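Local coordinates for Lin1840 protein (Listeria innocua serovar 6a, PDB 4ZOC) that probably hydrolyses terminal, non-reducing beta-D-glucosyl residues with release of beta-D-glucose, as a family 3 glycoside hydrolase taking part in beta-1,2-glucan metabolism, at residues Ala90-Ile102 / Asp404-Lys416. The protein carries 2 engineered substitutions. Sequence-based numbering, arbitrary orientation.
Sequences ADVIHGYKTVFPI and DILGGWNVYGEEK
Y96 and Y412 meet in an offset stack, ring centroids 4.5 Å apart and planes inclined at 29°. Y96 CE1 lies over one face of the Y412 ring, 3.3 Å from Y412 CG. Y412 CB in turn sits over a face of the Y96 ring as a CH-pi contact. V411 CG1 sits near the rim of the opposite face of the Y412 ring. Y96 starts away from the 404-416 loop, but CG anti to the backbone N (chi1 -169°) lets its ring come back over Y412. Beside the stack, K97 NZ donates to Y412 O at 2.7 Å, in the carbonyl plane. The same ammonium forms a longer salt bridge with E414 OE2, 3.5 Å away.

H94 makes the second polar link. Its NE2 donates to G408 O at 2.7 Å, and its ND1 donates to F100 O within its own loop at 2.7 Å. Both acceptors lie near the ring plane, so the two bonds fix the rotation of the imidazole. I102 CG2 lies over one face of the imidazole, toward its rim. L406 O, at the ring edge, is buried without a polar partner.

The D91 carboxylate meets the W409 ring obliquely, D91 CG 3.4 Å from W409 CZ3, with the two planes 51° apart. I93 CG1 packs on W409 CB. W409 belongs to the glucose pocket, so the contact reaches the substrate site.

N410 OD1 accepts from G413 N in an Asx motif. A water accepts from Y412 N and lies within bonding distance of both Y96 O and N410 OD1.

D129 and H131 bind the Y96 hydroxyl, and S63 O binds that of Y412. The 90-102 loop links TIM-barrel strand 87-90 to helix 103-108, with helices 112-128 and 361-374 packed against it. Residues 404-416 lie in the connection from strand 393-397 to helix 421-426, bringing the C-terminal domain onto the barrel.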
# COMPACT_ATOMS: atom_id res chain seq x y z
N ALA A 90 24.75 -8.13 20.10
CA ALA A 90 23.55 -7.90 20.92
C ALA A 90 22.69 -6.81 20.32
O ALA A 90 23.15 -6.02 19.49
CB ALA A 90 23.96 -7.50 22.33
N ASP A 91 21.44 -6.77 20.75
CA ASP A 91 20.52 -5.69 20.35
C ASP A 91 20.63 -4.50 21.29
O ASP A 91 19.99 -4.51 22.34
CB ASP A 91 19.10 -6.25 20.35
CG ASP A 91 18.88 -7.19 19.15
OD1 ASP A 91 18.88 -6.73 17.98
OD2 ASP A 91 18.71 -8.34 19.39
N VAL A 92 21.49 -3.53 20.94
CA VAL A 92 21.63 -2.24 21.59
C VAL A 92 21.08 -1.19 20.65
O VAL A 92 21.73 -0.71 19.77
CB VAL A 92 23.08 -2.02 22.11
CG1 VAL A 92 23.07 -0.89 23.12
CG2 VAL A 92 23.60 -3.38 22.58
N ILE A 93 19.80 -0.89 20.85
CA ILE A 93 18.98 -0.20 19.82
C ILE A 93 18.85 1.26 20.14
O ILE A 93 18.96 2.13 19.26
CB ILE A 93 17.59 -0.85 19.70
CG1 ILE A 93 17.74 -2.41 19.51
CG2 ILE A 93 16.73 -0.13 18.64
CD1 ILE A 93 18.71 -2.78 18.38
N HIS A 94 18.57 1.55 21.37
CA HIS A 94 18.48 2.96 21.83
C HIS A 94 18.93 3.04 23.26
O HIS A 94 18.32 3.74 24.11
CB HIS A 94 17.07 3.56 21.63
CG HIS A 94 15.97 2.79 22.30
ND1 HIS A 94 15.33 3.25 23.42
CD2 HIS A 94 15.34 1.65 21.96
CE1 HIS A 94 14.40 2.39 23.79
NE2 HIS A 94 14.41 1.40 22.94
N GLY A 95 20.05 2.39 23.50
CA GLY A 95 20.64 2.41 24.82
C GLY A 95 20.79 1.01 25.38
O GLY A 95 20.03 0.05 24.99
N TYR A 96 21.78 0.87 26.29
CA TYR A 96 22.06 -0.35 26.94
C TYR A 96 21.33 -0.42 28.27
O TYR A 96 20.18 -0.92 28.34
CB TYR A 96 23.59 -0.64 27.05
CG TYR A 96 23.87 -2.05 27.49
CD1 TYR A 96 23.63 -3.13 26.64
CD2 TYR A 96 24.41 -2.34 28.72
CE1 TYR A 96 23.85 -4.42 27.03
CE2 TYR A 96 24.66 -3.62 29.12
CZ TYR A 96 24.34 -4.70 28.27
OH TYR A 96 24.55 -6.00 28.67
N LYS A 97 21.96 0.06 29.35
CA LYS A 97 21.30 0.21 30.67
C LYS A 97 20.74 1.59 30.86
O LYS A 97 19.62 1.73 31.43
CB LYS A 97 22.22 -0.15 31.85
CG LYS A 97 22.54 -1.60 31.82
CD LYS A 97 21.60 -2.41 32.66
CE LYS A 97 21.93 -3.88 32.44
NZ LYS A 97 20.72 -4.65 32.94
N THR A 98 21.46 2.62 30.38
CA THR A 98 20.88 3.95 30.29
C THR A 98 20.07 4.02 28.99
O THR A 98 20.66 4.00 27.87
CB THR A 98 21.93 5.09 30.33
OG1 THR A 98 22.81 4.89 31.44
CG2 THR A 98 21.17 6.49 30.44
N VAL A 99 18.73 4.02 29.12
CA VAL A 99 17.88 3.89 27.95
C VAL A 99 17.53 5.29 27.47
O VAL A 99 17.08 6.14 28.22
CB VAL A 99 16.64 3.04 28.19
CG1 VAL A 99 15.82 2.83 26.90
CG2 VAL A 99 16.99 1.73 28.81
N PHE A 100 17.81 5.52 26.20
CA PHE A 100 17.58 6.76 25.50
C PHE A 100 16.21 6.68 24.79
O PHE A 100 15.55 5.60 24.74
CB PHE A 100 18.70 7.03 24.49
CG PHE A 100 19.99 7.52 25.11
CD1 PHE A 100 20.77 6.66 25.83
CD2 PHE A 100 20.46 8.82 24.89
CE1 PHE A 100 21.94 7.08 26.41
CE2 PHE A 100 21.60 9.23 25.51
CZ PHE A 100 22.34 8.37 26.27
N PRO A 101 15.75 7.83 24.23
CA PRO A 101 14.47 7.77 23.44
C PRO A 101 14.57 6.75 22.34
O PRO A 101 15.67 6.48 21.76
CB PRO A 101 14.29 9.21 22.94
CG PRO A 101 15.01 10.04 23.97
CD PRO A 101 16.20 9.20 24.40
N ILE A 102 13.41 6.13 22.08
CA ILE A 102 13.27 5.22 20.90
C ILE A 102 13.72 5.89 19.61
O ILE A 102 13.67 7.10 19.51
CB ILE A 102 11.84 4.66 20.72
CG1 ILE A 102 10.76 5.76 20.61
CG2 ILE A 102 11.54 3.67 21.80
CD1 ILE A 102 9.43 5.27 20.08
N ASP A 404 6.22 1.65 32.38
CA ASP A 404 6.48 1.26 30.99
C ASP A 404 6.73 2.51 30.11
O ASP A 404 5.91 2.90 29.24
CB ASP A 404 5.35 0.41 30.47
CG ASP A 404 5.63 -0.19 29.09
OD1 ASP A 404 6.76 -0.11 28.55
OD2 ASP A 404 4.65 -0.71 28.53
N ILE A 405 7.87 3.10 30.33
CA ILE A 405 8.31 4.33 29.57
C ILE A 405 9.68 4.21 28.93
O ILE A 405 10.15 5.19 28.37
CB ILE A 405 8.29 5.66 30.43
CG1 ILE A 405 8.80 5.44 31.84
CG2 ILE A 405 6.83 6.17 30.54
CD1 ILE A 405 10.24 5.03 31.92
N LEU A 406 10.26 2.99 28.92
CA LEU A 406 11.61 2.77 28.37
C LEU A 406 11.57 2.44 26.92
O LEU A 406 12.59 2.57 26.25
CB LEU A 406 12.36 1.66 29.09
CG LEU A 406 12.52 1.83 30.64
CD1 LEU A 406 13.30 0.67 31.22
CD2 LEU A 406 13.14 3.14 30.97
N GLY A 407 10.41 2.08 26.40
CA GLY A 407 10.23 1.73 24.99
C GLY A 407 10.40 0.31 24.66
O GLY A 407 10.99 -0.43 25.40
N GLY A 408 9.95 -0.05 23.49
CA GLY A 408 10.27 -1.33 22.91
C GLY A 408 11.74 -1.42 22.49
O GLY A 408 12.50 -0.42 22.47
N TRP A 409 12.17 -2.63 22.18
CA TRP A 409 13.56 -2.89 21.86
C TRP A 409 14.48 -2.35 22.97
O TRP A 409 15.50 -1.70 22.77
CB TRP A 409 13.89 -2.40 20.46
CG TRP A 409 13.53 -3.41 19.45
CD1 TRP A 409 12.54 -3.29 18.48
CD2 TRP A 409 14.10 -4.71 19.28
NE1 TRP A 409 12.45 -4.44 17.77
CE2 TRP A 409 13.40 -5.34 18.22
CE3 TRP A 409 15.13 -5.41 19.91
CZ2 TRP A 409 13.73 -6.63 17.76
CZ3 TRP A 409 15.48 -6.71 19.44
CH2 TRP A 409 14.79 -7.31 18.42
N ASN A 410 14.09 -2.71 24.16
CA ASN A 410 14.88 -2.44 25.36
C ASN A 410 15.20 -3.77 26.06
O ASN A 410 14.46 -4.24 26.89
CB ASN A 410 14.10 -1.51 26.29
CG ASN A 410 14.70 -1.47 27.64
OD1 ASN A 410 15.92 -1.42 27.76
ND2 ASN A 410 13.88 -1.54 28.66
N VAL A 411 16.28 -4.41 25.65
CA VAL A 411 16.64 -5.77 26.04
C VAL A 411 17.31 -5.79 27.40
O VAL A 411 17.16 -6.78 28.14
CB VAL A 411 17.49 -6.47 24.94
CG1 VAL A 411 17.98 -7.85 25.32
CG2 VAL A 411 16.66 -6.60 23.65
N TYR A 412 18.00 -4.71 27.76
CA TYR A 412 18.88 -4.70 28.92
C TYR A 412 18.55 -3.68 29.99
O TYR A 412 18.98 -3.84 31.11
CB TYR A 412 20.32 -4.51 28.45
CG TYR A 412 20.81 -5.65 27.58
CD1 TYR A 412 21.31 -6.82 28.16
CD2 TYR A 412 20.79 -5.54 26.18
CE1 TYR A 412 21.77 -7.86 27.33
CE2 TYR A 412 21.22 -6.60 25.33
CZ TYR A 412 21.73 -7.76 25.94
OH TYR A 412 22.19 -8.84 25.23
N GLY A 413 17.71 -2.70 29.68
CA GLY A 413 17.38 -1.64 30.61
C GLY A 413 16.30 -2.07 31.58
O GLY A 413 15.41 -2.90 31.26
N GLU A 414 16.37 -1.54 32.78
CA GLU A 414 15.47 -1.94 33.86
C GLU A 414 14.49 -0.82 34.24
O GLU A 414 14.85 0.35 34.51
CB GLU A 414 16.26 -2.39 35.11
CG GLU A 414 17.29 -3.49 34.79
CD GLU A 414 18.11 -3.86 35.98
OE1 GLU A 414 17.50 -4.41 36.93
OE2 GLU A 414 19.35 -3.59 35.99
N GLU A 415 13.22 -1.21 34.37
CA GLU A 415 12.21 -0.26 34.76
C GLU A 415 12.42 0.39 36.16
O GLU A 415 12.12 1.56 36.36
CB GLU A 415 10.79 -0.83 34.58
CG GLU A 415 10.43 -0.92 33.11
CD GLU A 415 9.06 -1.43 32.83
OE1 GLU A 415 8.38 -1.77 33.81
OE2 GLU A 415 8.67 -1.55 31.62
N LYS A 416 13.03 -0.34 37.08
CA LYS A 416 13.23 0.15 38.43
C LYS A 416 14.14 1.36 38.47
O LYS A 416 14.05 2.23 39.38
CB LYS A 416 13.75 -0.98 39.32
CG LYS A 416 15.14 -1.48 38.97
CD LYS A 416 15.64 -2.44 40.05
CE LYS A 416 16.97 -3.08 39.68
NZ LYS A 416 18.01 -2.05 39.41
O HOH W 1 20.68 -8.78 22.65
O HOH W 2 18.29 -3.29 23.93
O HOH W 3 17.95 -0.28 23.40
O HOH W 4 18.38 -1.98 26.53
O HOH W 5 18.39 0.31 33.38